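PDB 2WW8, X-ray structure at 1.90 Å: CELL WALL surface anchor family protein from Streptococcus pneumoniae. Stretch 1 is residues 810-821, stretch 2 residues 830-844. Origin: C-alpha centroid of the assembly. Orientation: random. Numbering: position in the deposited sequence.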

# COMPACT_ATOMS: atom_id res chain seq x y z
N TYR A 810 -83.83 -54.11 34.52
CA TYR A 810 -83.88 -52.68 34.82
C TYR A 810 -85.11 -52.05 34.17
O TYR A 810 -85.64 -52.59 33.18
N LYS A 811 -85.62 -50.99 34.78
CA LYS A 811 -86.72 -50.24 34.17
C LYS A 811 -86.41 -49.81 32.73
O LYS A 811 -85.34 -49.25 32.51
N PRO A 812 -87.32 -50.09 31.77
CA PRO A 812 -87.02 -49.75 30.37
C PRO A 812 -86.67 -48.28 30.19
O PRO A 812 -87.27 -47.38 30.80
N VAL A 813 -85.63 -48.12 29.37
CA VAL A 813 -85.16 -46.84 28.87
C VAL A 813 -84.92 -47.14 27.38
O VAL A 813 -83.96 -47.82 27.05
N GLN A 814 -85.81 -46.65 26.52
CA GLN A 814 -85.77 -46.91 25.08
C GLN A 814 -85.42 -45.63 24.30
O GLN A 814 -86.25 -44.72 24.19
N ASN A 815 -84.19 -45.56 23.79
CA ASN A 815 -83.66 -44.40 23.02
C ASN A 815 -83.92 -43.06 23.69
O ASN A 815 -84.70 -42.27 23.18
N LYS A 816 -83.29 -42.84 24.84
CA LYS A 816 -83.50 -41.60 25.59
C LYS A 816 -82.17 -40.82 25.68
O LYS A 816 -81.13 -41.43 25.91
N PRO A 817 -82.18 -39.47 25.53
CA PRO A 817 -80.98 -38.67 25.80
C PRO A 817 -80.57 -38.78 27.29
O PRO A 817 -81.42 -38.69 28.17
N ILE A 818 -79.29 -38.99 27.57
CA ILE A 818 -78.82 -39.08 28.96
C ILE A 818 -77.88 -37.93 29.36
O ILE A 818 -78.17 -37.17 30.29
N VAL A 819 -76.78 -37.78 28.61
CA VAL A 819 -75.76 -36.81 28.97
C VAL A 819 -75.39 -35.96 27.76
O VAL A 819 -75.32 -36.47 26.62
N ALA A 820 -75.17 -34.67 28.03
CA ALA A 820 -74.59 -33.72 27.08
C ALA A 820 -73.21 -33.31 27.56
O ALA A 820 -72.96 -33.20 28.77
N PHE A 821 -72.32 -33.09 26.60
CA PHE A 821 -71.02 -32.49 26.95
C PHE A 821 -70.41 -31.92 25.68
O PHE A 821 -70.94 -32.18 24.60
N ASP A 830 -68.40 -28.96 30.15
CA ASP A 830 -69.85 -28.80 30.38
C ASP A 830 -70.64 -30.12 30.36
O ASP A 830 -71.60 -30.27 29.60
N VAL A 831 -70.20 -31.08 31.16
CA VAL A 831 -70.85 -32.39 31.19
C VAL A 831 -72.12 -32.24 32.02
O VAL A 831 -72.02 -31.98 33.23
N THR A 832 -73.27 -32.40 31.35
CA THR A 832 -74.57 -32.14 31.96
C THR A 832 -75.59 -33.25 31.68
O THR A 832 -75.53 -33.93 30.65
N SER A 833 -76.55 -33.43 32.59
CA SER A 833 -77.61 -34.43 32.41
C SER A 833 -78.65 -33.85 31.47
O SER A 833 -79.06 -32.70 31.61
N ILE A 834 -79.10 -34.64 30.50
CA ILE A 834 -80.25 -34.21 29.70
C ILE A 834 -81.36 -35.27 29.77
O ILE A 834 -82.17 -35.38 28.87
N VAL A 835 -81.38 -36.08 30.83
CA VAL A 835 -82.42 -37.09 31.01
C VAL A 835 -83.76 -36.38 31.08
O VAL A 835 -83.94 -35.45 31.88
N PRO A 836 -84.72 -36.79 30.23
CA PRO A 836 -86.07 -36.24 30.42
C PRO A 836 -86.71 -36.57 31.79
O PRO A 836 -86.39 -37.59 32.42
N GLN A 837 -87.62 -35.70 32.22
CA GLN A 837 -88.38 -35.86 33.46
C GLN A 837 -88.98 -37.27 33.58
O GLN A 837 -89.53 -37.81 32.60
N ASP A 838 -88.83 -37.89 34.74
CA ASP A 838 -89.46 -39.21 34.99
C ASP A 838 -88.88 -40.44 34.29
O ASP A 838 -89.38 -41.54 34.52
N ILE A 839 -87.87 -40.27 33.44
CA ILE A 839 -87.14 -41.42 32.88
C ILE A 839 -86.25 -41.97 33.97
O ILE A 839 -85.61 -41.20 34.71
N PRO A 840 -86.19 -43.32 34.09
CA PRO A 840 -85.39 -43.92 35.16
C PRO A 840 -83.90 -44.14 34.84
O PRO A 840 -83.34 -45.20 35.19
N ALA A 841 -83.24 -43.18 34.18
CA ALA A 841 -81.79 -43.21 34.01
C ALA A 841 -81.28 -41.94 34.69
O ALA A 841 -82.01 -40.94 34.78
N GLY A 842 -80.04 -41.92 35.18
CA GLY A 842 -79.52 -40.62 35.65
C GLY A 842 -78.04 -40.54 35.39
O GLY A 842 -77.43 -41.59 35.03
N TYR A 843 -77.51 -39.32 35.51
CA TYR A 843 -76.08 -39.06 35.39
C TYR A 843 -75.65 -38.63 36.79
O TYR A 843 -76.38 -37.89 37.46
N GLU A 844 -74.47 -39.09 37.22
CA GLU A 844 -73.87 -38.64 38.48
C GLU A 844 -72.36 -38.59 38.27
O GLU A 844 -71.76 -39.32 37.46

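Three backbone hydrogen bonds fix the register before any side chain contributes. Ala820 N donates to Thr832 O and Thr832 N to Ala820 O, both at 2.7 Å, while Ile834 N reaches Ile818 O at 2.7 Å; the strand through Ile818 to Phe821 thus runs antiparallel to strand 830-833. No side chain bonds across the contact. Within its own stretch, Ser833, chi1 t, uses OG to accept a weak 3.4 Å bond from Val835 N. Farther along, one water lies 2.7 Å from Lys811 O and 3.2 Å from Pro840 O, lying between the two carbonyls.

The pairing sorts the side chains by face. Ala820 and Thr832 share one: the small Ala820 CB sits 3.6 Å from Thr832 OG1 (chi1 p) and 3.9 Å from Ile834 CG2. Ile834, chi1 p and chi2 t, starts sideways, but its end comes nearer, placing CD1 3.4 Å from Pro817 CB. Pro817 also packs CG 3.8 Å from Pro836 CD.

Val819 takes the face it shares with Ser833. In its t rotamer, CG1 lies 3.7 Å from Val831 CG1, and CG2 meets Tyr843 CD1 obliquely at 3.9 Å. Val831, also t, sets CG2 3.8 Å from Phe821 CB, although the Phe821 ring, chi1 p, leads away.

Ile818 gives the largest buried area here from an away-pointing CB: with chi1 and chi2 both m, CD1 comes within 3.6 Å of Ala841 CB, and CG2 lies 3.9 Å from Val835 CG2. Val813 (t) points toward the same alanine, CG2 to CB 4.2 Å, and its CG1 is 4.1 Å from Ile839 CG2.

At the margin, lysines serve as hydrocarbon: Lys816 CE lies 3.7 Å from Ile839 CD1, and Lys811 CB 3.5 Å from Pro840 CG, while Lys811 NZ bonds elsewhere in the structure.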

# COMPACT_ATOMS: atom_id res chain seq x y z
CB TYR A 810 -82.52 -52.04 34.45
CG TYR A 810 -81.51 -52.52 35.47
CD1 TYR A 810 -80.95 -53.79 35.35
CD2 TYR A 810 -81.17 -51.71 36.57
CE1 TYR A 810 -80.06 -54.28 36.31
CE2 TYR A 810 -80.32 -52.18 37.56
CZ TYR A 810 -79.76 -53.45 37.40
OH TYR A 810 -78.89 -53.90 38.35
CB LYS A 811 -87.05 -49.00 34.99
CG LYS A 811 -87.59 -49.33 36.36
CD LYS A 811 -88.31 -48.16 36.96
CE LYS A 811 -88.48 -48.49 38.39
NZ LYS A 811 -88.77 -47.17 38.97
CB PRO A 812 -88.29 -50.13 29.58
CG PRO A 812 -88.95 -51.09 30.45
CD PRO A 812 -88.67 -50.68 31.88
CB VAL A 813 -83.80 -46.42 29.49
CG1 VAL A 813 -83.44 -45.04 28.93
CG2 VAL A 813 -83.79 -46.39 31.02
CB GLN A 814 -87.11 -47.52 24.63
CG GLN A 814 -87.41 -48.97 25.15
CD GLN A 814 -86.25 -49.94 24.88
OE1 GLN A 814 -85.62 -49.88 23.81
NE2 GLN A 814 -85.92 -50.80 25.85
CB ASN A 815 -84.23 -44.36 21.59
CG ASN A 815 -84.01 -45.67 20.87
OD1 ASN A 815 -82.87 -46.11 20.69
ND2 ASN A 815 -85.10 -46.31 20.50
CB LYS A 816 -84.08 -41.88 27.00
CG LYS A 816 -85.50 -42.49 27.10
CD LYS A 816 -86.61 -41.59 26.52
CE LYS A 816 -87.95 -42.35 26.44
NZ LYS A 816 -88.62 -42.05 25.16
CB PRO A 817 -81.43 -37.23 25.50
CG PRO A 817 -82.92 -37.22 25.71
CD PRO A 817 -83.40 -38.63 25.39
CB ILE A 818 -78.14 -40.44 29.26
CG1 ILE A 818 -79.02 -41.60 28.75
CG2 ILE A 818 -77.84 -40.60 30.77
CD1 ILE A 818 -80.35 -41.66 29.48
CB VAL A 819 -74.43 -37.47 29.42
CG1 VAL A 819 -73.46 -36.40 29.97
CG2 VAL A 819 -74.64 -38.56 30.45
CB ALA A 820 -75.46 -32.47 26.93
CB PHE A 821 -70.07 -33.51 27.59
CG PHE A 821 -69.74 -34.70 26.71
CD1 PHE A 821 -70.48 -35.88 26.80
CD2 PHE A 821 -68.70 -34.65 25.78
CE1 PHE A 821 -70.17 -36.98 25.98
CE2 PHE A 821 -68.38 -35.73 24.97
CZ PHE A 821 -69.11 -36.90 25.07
CB ASP A 830 -70.46 -27.81 29.40
CG ASP A 830 -69.69 -26.49 29.36
OD1 ASP A 830 -69.29 -25.96 30.43
OD2 ASP A 830 -69.50 -25.99 28.23
CB VAL A 831 -69.97 -33.49 31.82
CG1 VAL A 831 -70.71 -34.80 31.81
CG2 VAL A 831 -68.63 -33.60 31.12
CB THR A 832 -75.16 -30.77 31.53
OG1 THR A 832 -75.43 -30.74 30.12
CG2 THR A 832 -74.20 -29.65 31.87
CB SER A 833 -78.27 -34.75 33.76
OG SER A 833 -79.43 -35.55 33.57
CB ILE A 834 -79.83 -33.93 28.24
CG1 ILE A 834 -79.00 -35.09 27.69
CG2 ILE A 834 -79.14 -32.55 28.16
CD1 ILE A 834 -78.88 -35.02 26.16
CB VAL A 835 -82.18 -37.95 32.29
CG1 VAL A 835 -83.27 -39.04 32.44
CG2 VAL A 835 -80.80 -38.61 32.23
CB PRO A 836 -86.87 -36.89 29.26
CG PRO A 836 -85.87 -37.29 28.26
CD PRO A 836 -84.64 -37.67 29.05
CB GLN A 837 -89.51 -34.81 33.48
CG GLN A 837 -90.21 -34.61 34.85
CD GLN A 837 -89.22 -34.55 36.02
OE1 GLN A 837 -88.22 -33.81 35.97
NE2 GLN A 837 -89.50 -35.30 37.09
CB ASP A 838 -90.95 -39.20 34.64
CG ASP A 838 -91.76 -38.35 35.60
OD1 ASP A 838 -91.38 -38.29 36.80
OD2 ASP A 838 -92.78 -37.76 35.15
CB ILE A 839 -86.28 -41.05 31.64
CG1 ILE A 839 -87.16 -40.48 30.52
CG2 ILE A 839 -85.48 -42.25 31.15
CD1 ILE A 839 -88.28 -41.38 30.04
CB PRO A 840 -86.12 -45.26 35.41
CG PRO A 840 -86.67 -45.65 34.10
CD PRO A 840 -86.91 -44.34 33.30
CB ALA A 841 -81.37 -43.25 32.52
CB TYR A 843 -75.78 -37.91 34.41
CG TYR A 843 -74.36 -37.37 34.57
CD1 TYR A 843 -73.26 -38.08 34.10
CD2 TYR A 843 -74.13 -36.15 35.22
CE1 TYR A 843 -71.96 -37.62 34.24
CE2 TYR A 843 -72.82 -35.68 35.39
CZ TYR A 843 -71.73 -36.42 34.89
OH TYR A 843 -70.45 -35.95 35.05
CB GLU A 844 -74.24 -39.50 39.72
CG GLU A 844 -75.78 -39.79 39.99
CD GLU A 844 -76.10 -40.75 41.18
OE1 GLU A 844 -75.26 -40.90 42.12
OE2 GLU A 844 -77.23 -41.32 41.25
O HOH W 1 -83.42 -48.14 34.05